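Local coordinates for transferrin binding protein B (Actinobacillus suis, PDB 3PQU) that probably captures host transferrin at the bacterial surface, as an outer-membrane lipoprotein receptor that serves iron acquisition in this porcine pathogen, at residues T387-A392 against Q404-E409; D364-D369 against V381-K386; Q119-G124 against G298-K303. One frame throughout, in Å; residues are numbered along the deposited sequence.

Contact 1. Residues T387-A392 against Q404-E409; sequences TMVAVA and QLWQKE
Val389 and Trp406 face each other as a hydrogen-bonded antiparallel pair in the C-lobe handle, and their side chains illustrate how a methyl bump fits a flat aromatic surface. Val389 CG1 sits 3.5 Å from the centroid of the five-membered ring of Trp406, a tight CH-pi contact, with CG1 only 3.3 Å from Trp406 CE2. The indole takes the crowded position between its own backbone N and carbonyl carbon (chi1 74°), which folds it back across the neighbouring strand. Val389 CG2 then lies by the six-membered ring, and Val391 CG2 approaches Trp406 CZ3 at 4.1 Å. Next along the strands, Thr387 CG2 rests against Lys408 CG.

On the face that carries Met388, Ala390, Leu405 and Gln407, the bent Met388 chain curls over the partner strand. Met388 SD lies 3.7 Å from Gln407 CB, while Met388 CE reaches Leu405 CD1 at 3.9 Å; Ala390 CB lies 3.8 Å from Leu405 CD1.

Five backbone hydrogen bonds hold this register, Val389 N to Trp406 O being nearly straight (3.0 Å, 178°). Trp406 NE1, buried beneath Val389 CG1, has no polar partner in the model, which implies that the indole contributes by shape and apolar contact.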
loop_
_atom_site.group_PDB
_atom_site.type_symbol
_atom_site.label_atom_id
_atom_site.label_comp_id
_atom_site.label_asym_id
_atom_site.label_seq_id
_atom_site.Cartn_x
_atom_site.Cartn_y
_atom_site.Cartn_z
ATOM N N THR A 387 18.573 -10.549 -6.795
ATOM C CA THR A 387 19.454 -9.597 -6.149
ATOM C C THR A 387 19.197 -8.236 -6.759
ATOM O O THR A 387 19.625 -7.951 -7.881
ATOM C CB THR A 387 20.928 -9.943 -6.337
ATOM O OG1 THR A 387 21.229 -11.150 -5.629
ATOM C CG2 THR A 387 21.790 -8.820 -5.793
ATOM N N MET A 388 18.478 -7.401 -6.026
ATOM C CA MET A 388 18.164 -6.080 -6.524
ATOM C C MET A 388 19.176 -5.080 -5.996
ATOM O O MET A 388 19.608 -5.147 -4.843
ATOM C CB MET A 388 16.739 -5.674 -6.134
ATOM C CG MET A 388 15.673 -6.645 -6.609
ATOM S SD MET A 388 15.625 -6.807 -8.404
ATOM C CE MET A 388 15.427 -5.095 -8.887
ATOM N N VAL A 389 19.567 -4.163 -6.867
ATOM C CA VAL A 389 20.416 -3.052 -6.475
ATOM C C VAL A 389 19.829 -1.701 -6.930
ATOM O O VAL A 389 19.401 -1.529 -8.077
ATOM C CB VAL A 389 21.863 -3.244 -6.971
ATOM C CG1 VAL A 389 21.872 -3.952 -8.308
ATOM C CG2 VAL A 389 22.584 -1.908 -7.043
ATOM N N ALA A 390 19.787 -0.750 -6.006
ATOM C CA ALA A 390 19.229 0.567 -6.289
ATOM C C ALA A 390 20.240 1.643 -5.933
ATOM O O ALA A 390 20.896 1.582 -4.892
ATOM C CB ALA A 390 17.950 0.781 -5.515
ATOM N N VAL A 391 20.365 2.631 -6.805
ATOM C CA VAL A 391 21.256 3.756 -6.554
ATOM C C VAL A 391 20.414 5.021 -6.453
ATOM O O VAL A 391 19.891 5.513 -7.452
ATOM C CB VAL A 391 22.304 3.885 -7.661
ATOM C CG1 VAL A 391 23.214 5.076 -7.401
ATOM C CG2 VAL A 391 23.117 2.599 -7.762
ATOM N N ALA A 392 20.280 5.542 -5.239
ATOM C CA ALA A 392 19.316 6.604 -4.963
ATOM C C ALA A 392 19.978 7.950 -4.665
ATOM O O ALA A 392 20.954 8.021 -3.921
ATOM C CB ALA A 392 18.415 6.201 -3.817
ATOM N N GLN A 404 18.695 4.796 -10.100
ATOM C CA GLN A 404 18.683 3.626 -10.954
ATOM C C GLN A 404 18.269 2.408 -10.151
ATOM O O GLN A 404 18.490 2.339 -8.939
ATOM C CB GLN A 404 20.071 3.396 -11.535
ATOM C CG GLN A 404 20.797 4.660 -11.912
ATOM C CD GLN A 404 22.252 4.397 -12.244
ATOM O OE1 GLN A 404 22.572 3.473 -12.991
ATOM N NE2 GLN A 404 23.143 5.203 -11.681
ATOM N N LEU A 405 17.670 1.445 -10.834
ATOM C CA LEU A 405 17.286 0.199 -10.198
ATOM C C LEU A 405 17.396 -0.919 -11.214
ATOM O O LEU A 405 16.932 -0.782 -12.346
ATOM C CB LEU A 405 15.859 0.289 -9.669
ATOM C CG LEU A 405 15.268 -1.027 -9.172
ATOM C CD1 LEU A 405 15.849 -1.419 -7.809
ATOM C CD2 LEU A 405 13.762 -0.892 -9.098
ATOM N N TRP A 406 18.025 -2.017 -10.818
ATOM C CA TRP A 406 18.132 -3.167 -11.700
ATOM C C TRP A 406 18.314 -4.458 -10.926
ATOM O O TRP A 406 18.625 -4.445 -9.732
ATOM C CB TRP A 406 19.277 -2.981 -12.706
ATOM C CG TRP A 406 20.664 -3.140 -12.132
ATOM C CD1 TRP A 406 21.385 -4.298 -12.037
ATOM C CD2 TRP A 406 21.504 -2.103 -11.605
ATOM N NE1 TRP A 406 22.613 -4.047 -11.476
ATOM C CE2 TRP A 406 22.711 -2.707 -11.201
ATOM C CE3 TRP A 406 21.350 -0.724 -11.433
ATOM C CZ2 TRP A 406 23.757 -1.981 -10.632
ATOM C CZ3 TRP A 406 22.391 -0.003 -10.870
ATOM C CH2 TRP A 406 23.577 -0.633 -10.477
ATOM N N GLN A 407 18.099 -5.575 -11.608
ATOM C CA GLN A 407 18.484 -6.849 -11.050
ATOM C C GLN A 407 19.851 -7.189 -11.618
ATOM O O GLN A 407 20.088 -7.028 -12.816
ATOM C CB GLN A 407 17.477 -7.938 -11.401
ATOM C CG GLN A 407 17.793 -9.256 -10.729
ATOM C CD GLN A 407 17.342 -10.437 -11.544
ATOM O OE1 GLN A 407 16.380 -10.347 -12.307
ATOM N NE2 GLN A 407 18.043 -11.558 -11.397
ATOM N N LYS A 408 20.756 -7.636 -10.756
ATOM C CA LYS A 408 22.087 -8.015 -11.202
ATOM C C LYS A 408 22.264 -9.522 -11.082
ATOM O O LYS A 408 21.718 -10.148 -10.173
ATOM C CB LYS A 408 23.164 -7.288 -10.392
ATOM C CG LYS A 408 23.535 -7.968 -9.089
ATOM C CD LYS A 408 24.511 -7.124 -8.291
ATOM C CE LYS A 408 25.861 -7.038 -8.980
ATOM N NZ LYS A 408 26.569 -8.353 -8.986
ATOM N N GLU A 409 23.017 -10.096 -12.013
ATOM C CA GLU A 409 23.348 -11.512 -11.959
ATOM C C GLU A 409 24.770 -11.735 -12.454
ATOM O O GLU A 409 25.065 -11.542 -13.632
ATOM C CB GLU A 409 22.355 -12.345 -12.778
ATOM C CG GLU A 409 22.443 -12.144 -14.283
ATOM C CD GLU A 409 22.044 -13.388 -15.052
ATOM O OE1 GLU A 409 22.713 -13.709 -16.059
ATOM O OE2 GLU A 409 21.070 -14.052 -14.641
#

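Contact 2. Residues D364-D369 against V381-K386; sequences DGQKID and VEINGK
Two beta-hairpins of the C-lobe handle meet here, Asp364 and Ile368 on one facing Ile383, Lys386 and Val381 on the other. Asp364 and Gly365 form the type I' turn between strands 360-363 and 366-369, while Asn384 and Gly385, joined by a cis peptide, turn the chain between strands 376-383 and 386-393. The segments 366-369 and 381-383 run antiparallel but stand 9.8 Å apart, so they meet through side chains instead of pairing as sheet neighbours.

The apolar part is built on three branched residues. Ile368 is extended at chi2 (180°), which carries CD1 forward to Val381 CG1 at 3.5 Å and to Ile383 CD1 at 3.8 Å. Gln366, modelled in two conformers and so less certain, meets Val381 tip to tip, with Gln366 OE1 3.7 Å from Ile383 CG1. Ile383 CG2 lies 3.7 Å from Asp364 CB, at the border between the apolar patch and the charged turn.

At that border Lys386 bends at chi2 and chi3 to bring NZ to Asp364 OD2 in a salt bridge of 3.2 Å. The ammonium arrives on the syn side of the oxygen, 21° out of the carboxylate plane. A water donates to Asp364 OD2 (2.8 Å) and to Asn384 O (2.6 Å), bridging the two turns. Two donors on one carboxylate oxygen would be expected to favour the charged form of Asp364.

Around this contact, Ile363 of strand 360-363 touches both Ile368 and Ile383, extending the apolar patch to the first hairpin's other strand, while Val381 is backbone-bonded to Met388 of strand 386-393 in the larger handle sheet.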
loop_
_atom_site.group_PDB
_atom_site.type_symbol
_atom_site.label_atom_id
_atom_site.label_comp_id
_atom_site.label_asym_id
_atom_site.label_seq_id
_atom_site.Cartn_x
_atom_site.Cartn_y
_atom_site.Cartn_z
ATOM N N ASP A 364 8.191 -6.610 -3.360
ATOM C CA ASP A 364 7.719 -7.876 -2.814
ATOM C C ASP A 364 7.445 -7.771 -1.327
ATOM O O ASP A 364 7.756 -8.693 -0.566
ATOM C CB ASP A 364 8.749 -8.982 -3.056
ATOM C CG ASP A 364 8.762 -9.466 -4.491
ATOM O OD1 ASP A 364 7.886 -9.044 -5.272
ATOM O OD2 ASP A 364 9.646 -10.281 -4.829
ATOM N N GLY A 365 6.884 -6.642 -0.906
ATOM C CA GLY A 365 6.519 -6.486 0.488
ATOM C C GLY A 365 7.675 -6.054 1.363
ATOM O O GLY A 365 7.481 -5.736 2.534
ATOM N N GLN A 366 8.882 -6.042 0.800
ATOM C CA GLN A 366 10.064 -5.594 1.537
ATOM C C GLN A 366 10.331 -4.112 1.287
ATOM O O GLN A 366 10.318 -3.660 0.142
ATOM C CB GLN A 366 11.297 -6.412 1.138
ATOM C CG GLN A 366 11.924 -7.185 2.289
ATOM C CD GLN A 366 13.443 -7.220 2.222
ATOM O OE1 GLN A 366 14.031 -8.147 1.664
ATOM N NE2 GLN A 366 14.086 -6.208 2.799
ATOM N N LYS A 367 10.572 -3.358 2.357
ATOM C CA LYS A 367 10.881 -1.934 2.241
ATOM C C LYS A 367 12.391 -1.710 2.168
ATOM O O LYS A 367 13.116 -2.014 3.108
ATOM C CB LYS A 367 10.298 -1.149 3.421
ATOM C CG LYS A 367 8.771 -1.180 3.520
ATOM C CD LYS A 367 8.292 -0.389 4.742
ATOM C CE LYS A 367 6.771 -0.315 4.822
ATOM N NZ LYS A 367 6.169 -1.681 4.900
ATOM N N ILE A 368 12.863 -1.183 1.042
ATOM C CA ILE A 368 14.283 -0.877 0.874
ATOM C C ILE A 368 14.562 0.578 1.222
ATOM O O ILE A 368 14.136 1.489 0.500
ATOM C CB ILE A 368 14.737 -1.126 -0.570
ATOM C CG1 ILE A 368 14.295 -2.515 -1.029
ATOM C CG2 ILE A 368 16.260 -0.983 -0.699
ATOM C CD1 ILE A 368 14.698 -2.837 -2.445
ATOM N N ASP A 369 15.277 0.795 2.323
ATOM C CA ASP A 369 15.637 2.142 2.758
ATOM C C ASP A 369 16.605 2.768 1.763
ATOM O O ASP A 369 17.626 2.167 1.439
ATOM C CB ASP A 369 16.253 2.115 4.160
ATOM C CG ASP A 369 16.725 3.486 4.626
ATOM O OD1 ASP A 369 16.332 4.514 4.024
ATOM O OD2 ASP A 369 17.495 3.536 5.610
ATOM N N VAL A 381 20.147 -5.785 -2.133
ATOM C CA VAL A 381 19.274 -6.553 -1.279
ATOM C C VAL A 381 18.774 -7.789 -2.015
ATOM O O VAL A 381 18.237 -7.706 -3.121
ATOM C CB VAL A 381 18.111 -5.684 -0.765
ATOM C CG1 VAL A 381 17.328 -5.110 -1.929
ATOM C CG2 VAL A 381 17.214 -6.478 0.179
ATOM N N GLU A 382 19.008 -8.943 -1.411
ATOM C CA GLU A 382 18.501 -10.188 -1.944
ATOM C C GLU A 382 17.025 -10.313 -1.563
ATOM O O GLU A 382 16.690 -10.636 -0.424
ATOM C CB GLU A 382 19.311 -11.364 -1.389
ATOM C CG GLU A 382 18.875 -12.718 -1.907
ATOM C CD GLU A 382 19.438 -13.028 -3.278
ATOM O OE1 GLU A 382 20.511 -12.481 -3.610
ATOM O OE2 GLU A 382 18.819 -13.822 -4.017
ATOM N N ILE A 383 16.144 -10.024 -2.511
ATOM C CA ILE A 383 14.714 -10.210 -2.299
ATOM C C ILE A 383 14.357 -11.429 -3.106
ATOM O O ILE A 383 13.809 -11.339 -4.203
ATOM C CB ILE A 383 13.895 -9.011 -2.780
ATOM C CG1 ILE A 383 14.321 -7.752 -2.028
ATOM C CG2 ILE A 383 12.406 -9.277 -2.590
ATOM C CD1 ILE A 383 13.713 -6.490 -2.580
ATOM N N ASN A 384 14.696 -12.578 -2.543
ATOM C CA ASN A 384 14.798 -13.809 -3.307
ATOM C C ASN A 384 13.667 -14.065 -4.298
ATOM O O ASN A 384 12.492 -13.792 -4.027
ATOM C CB ASN A 384 15.040 -14.992 -2.371
ATOM C CG ASN A 384 16.315 -14.825 -1.564
ATOM O OD1 ASN A 384 16.426 -13.914 -0.741
ATOM N ND2 ASN A 384 17.288 -15.694 -1.804
ATOM N N GLY A 385 14.057 -14.579 -5.459
ATOM C CA GLY A 385 15.452 -14.924 -5.690
ATOM C C GLY A 385 16.293 -13.859 -6.377
ATOM O O GLY A 385 17.413 -14.137 -6.806
ATOM N N LYS A 386 15.770 -12.640 -6.471
ATOM C CA LYS A 386 16.430 -11.585 -7.238
ATOM C C LYS A 386 17.319 -10.686 -6.387
ATOM O O LYS A 386 16.887 -10.134 -5.378
ATOM C CB LYS A 386 15.392 -10.737 -7.977
ATOM C CG LYS A 386 14.563 -11.517 -8.983
ATOM C CD LYS A 386 13.129 -11.020 -9.018
ATOM C CE LYS A 386 12.457 -11.199 -7.664
ATOM N NZ LYS A 386 11.009 -10.846 -7.703
HETATM O O HOH W 1 10.287 -12.943 -5.107
#

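Contact 3. Residues Q119-G124 against G298-K303; sequences QYVRSG and GFYGPK
Tyr120 lies over Gly301 where the N-lobe handle meets the N-lobe beta-barrel, as strand 292-300 of the barrel gives way to a loop. Its side chain can be followed outward as an example of an aromatic ring laid flat on a glycine. At the root, Tyr120 CB is 4.2 Å from Tyr300 CB. With CG anti to the carbonyl carbon (chi1 -61°), the ring spreads over the loop, and Gly301 CA comes to 3.6 Å from its centroid, 9° off the ring normal, in a CH-pi contact. CG, CD1 and CD2 are all nearly equidistant from that CA. Gln119 CG lies over the opposite face. Farther out, Tyr120 CE1 leans toward Pro302 CD (3.9 Å), Tyr120 CE2 stays over Gly301 CA (3.8 Å), Tyr120 CZ meets Pro302 CD at 3.6 Å, and at the tip Tyr120 OH lies 3.5 Å from Pro302 CD.

Glycine suits this place: the backbone angles of Gly301 would jam a CB against the preceding carbonyl O. No hydrogen bond crosses between the segments, but the Glu306 carboxylate accepts hydrogen bonds from the backbone N of Gln119 and of Tyr120. Alongside, Val121 CG2 packs at 3.9 Å from Tyr300 CD2.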
loop_
_atom_site.group_PDB
_atom_site.type_symbol
_atom_site.label_atom_id
_atom_site.label_comp_id
_atom_site.label_asym_id
_atom_site.label_seq_id
_atom_site.Cartn_x
_atom_site.Cartn_y
_atom_site.Cartn_z
ATOM N N GLN A 119 -13.344 -3.406 -6.431
ATOM C CA GLN A 119 -12.506 -3.496 -7.610
ATOM C C GLN A 119 -11.027 -3.615 -7.264
ATOM O O GLN A 119 -10.265 -4.229 -8.003
ATOM C CB GLN A 119 -12.734 -2.282 -8.532
ATOM C CG GLN A 119 -11.807 -2.270 -9.727
ATOM C CD GLN A 119 -12.111 -1.155 -10.726
ATOM O OE1 GLN A 119 -12.899 -0.242 -10.454
ATOM N NE2 GLN A 119 -11.485 -1.232 -11.893
ATOM N N TYR A 120 -10.622 -3.030 -6.143
ATOM C CA TYR A 120 -9.210 -2.938 -5.795
ATOM C C TYR A 120 -8.862 -3.727 -4.524
ATOM O O TYR A 120 -7.702 -3.902 -4.181
ATOM C CB TYR A 120 -8.814 -1.466 -5.623
ATOM C CG TYR A 120 -9.014 -0.653 -6.890
ATOM C CD1 TYR A 120 -8.099 -0.739 -7.939
ATOM C CD2 TYR A 120 -10.111 0.189 -7.041
ATOM C CE1 TYR A 120 -8.273 -0.010 -9.117
ATOM C CE2 TYR A 120 -10.295 0.935 -8.229
ATOM C CZ TYR A 120 -9.368 0.821 -9.254
ATOM O OH TYR A 120 -9.520 1.543 -10.418
ATOM N N VAL A 121 -9.879 -4.191 -3.825
ATOM C CA VAL A 121 -9.668 -4.793 -2.518
ATOM C C VAL A 121 -10.373 -6.136 -2.420
ATOM O O VAL A 121 -11.416 -6.337 -3.049
ATOM C CB VAL A 121 -10.184 -3.844 -1.416
ATOM C CG1 VAL A 121 -10.209 -4.545 -0.080
ATOM C CG2 VAL A 121 -9.319 -2.582 -1.368
ATOM N N ARG A 122 -9.775 -7.053 -1.662
ATOM C CA ARG A 122 -10.428 -8.280 -1.246
ATOM C C ARG A 122 -10.244 -8.410 0.266
ATOM O O ARG A 122 -9.164 -8.136 0.781
ATOM C CB ARG A 122 -9.782 -9.497 -1.927
ATOM C CG ARG A 122 -10.005 -9.588 -3.430
ATOM C CD ARG A 122 -11.442 -9.959 -3.774
ATOM N NE ARG A 122 -11.642 -9.981 -5.223
ATOM C CZ ARG A 122 -12.010 -8.924 -5.943
ATOM N NH1 ARG A 122 -12.234 -7.761 -5.343
ATOM N NH2 ARG A 122 -12.170 -9.034 -7.256
ATOM N N SER A 123 -11.275 -8.841 0.981
ATOM C CA SER A 123 -11.110 -9.051 2.409
ATOM C C SER A 123 -12.105 -10.051 2.928
ATOM O O SER A 123 -13.066 -10.376 2.241
ATOM C CB SER A 123 -11.262 -7.745 3.196
ATOM O OG SER A 123 -12.630 -7.478 3.474
ATOM N N GLY A 124 -11.862 -10.498 4.166
ATOM C CA GLY A 124 -12.785 -11.331 4.922
ATOM C C GLY A 124 -12.102 -12.607 5.370
ATOM O O GLY A 124 -11.304 -12.625 6.310
ATOM N N GLY A 298 -5.376 1.362 4.771
ATOM C CA GLY A 298 -5.034 2.264 3.684
ATOM C C GLY A 298 -6.115 2.460 2.637
ATOM O O GLY A 298 -7.098 1.713 2.599
ATOM N N PHE A 299 -5.923 3.477 1.791
ATOM C CA PHE A 299 -6.767 3.708 0.627
ATOM C C PHE A 299 -6.186 3.019 -0.609
ATOM O O PHE A 299 -4.980 3.033 -0.847
ATOM C CB PHE A 299 -6.953 5.230 0.394
ATOM C CG PHE A 299 -7.638 5.914 1.531
ATOM C CD1 PHE A 299 -9.022 5.876 1.649
ATOM C CD2 PHE A 299 -6.903 6.532 2.522
ATOM C CE1 PHE A 299 -9.653 6.491 2.727
ATOM C CE2 PHE A 299 -7.530 7.135 3.606
ATOM C CZ PHE A 299 -8.902 7.125 3.696
ATOM N N TYR A 300 -7.063 2.423 -1.400
ATOM C CA TYR A 300 -6.655 1.706 -2.594
ATOM C C TYR A 300 -7.504 2.163 -3.785
ATOM O O TYR A 300 -8.637 2.620 -3.618
ATOM C CB TYR A 300 -6.794 0.192 -2.388
ATOM C CG TYR A 300 -5.930 -0.372 -1.259
ATOM C CD1 TYR A 300 -4.629 -0.807 -1.505
ATOM C CD2 TYR A 300 -6.417 -0.471 0.045
ATOM C CE1 TYR A 300 -3.828 -1.325 -0.486
ATOM C CE2 TYR A 300 -5.617 -1.003 1.084
ATOM C CZ TYR A 300 -4.330 -1.430 0.796
ATOM O OH TYR A 300 -3.540 -1.956 1.789
ATOM N N GLY A 301 -6.952 2.004 -4.982
ATOM C CA GLY A 301 -7.500 2.617 -6.185
ATOM C C GLY A 301 -6.723 3.906 -6.441
ATOM O O GLY A 301 -6.239 4.528 -5.504
ATOM N N PRO A 302 -6.601 4.309 -7.712
ATOM C CA PRO A 302 -5.834 5.512 -8.041
ATOM C C PRO A 302 -6.391 6.733 -7.324
ATOM O O PRO A 302 -5.614 7.609 -6.955
ATOM C CB PRO A 302 -6.042 5.665 -9.553
ATOM C CG PRO A 302 -6.454 4.302 -10.028
ATOM C CD PRO A 302 -7.223 3.696 -8.898
ATOM N N LYS A 303 -7.709 6.776 -7.124
ATOM C CA LYS A 303 -8.359 7.930 -6.508
ATOM C C LYS A 303 -8.972 7.651 -5.135
ATOM O O LYS A 303 -9.863 8.372 -4.702
ATOM C CB LYS A 303 -9.432 8.491 -7.446
ATOM C CG LYS A 303 -8.873 9.196 -8.679
ATOM C CD LYS A 303 -9.994 9.763 -9.535
ATOM C CE LYS A 303 -9.470 10.810 -10.506
ATOM N NZ LYS A 303 -8.354 10.283 -11.342
#

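Read from the N terminus, the three contacts close in series, and none nests within or crosses another. Contact 3 comes first and spans by far the longest interval, 173 residues, tying the N-lobe handle to the barrel that follows it. Contacts 2 and 1 are local by comparison, each bridging 11 residues inside the C-lobe handle. There, 381-386 runs directly into 387-392, so the second segment of contact 2 leads into the first of contact 1, on the neighbouring strands 376-383 and 386-393. Contact 2 thus sets a small hairpin against the sheet to which both strands of contact 1 belong. Contact 3 stays separate, its nearest atoms about 10 Å from contact 2 and about 20 Å from contact 1.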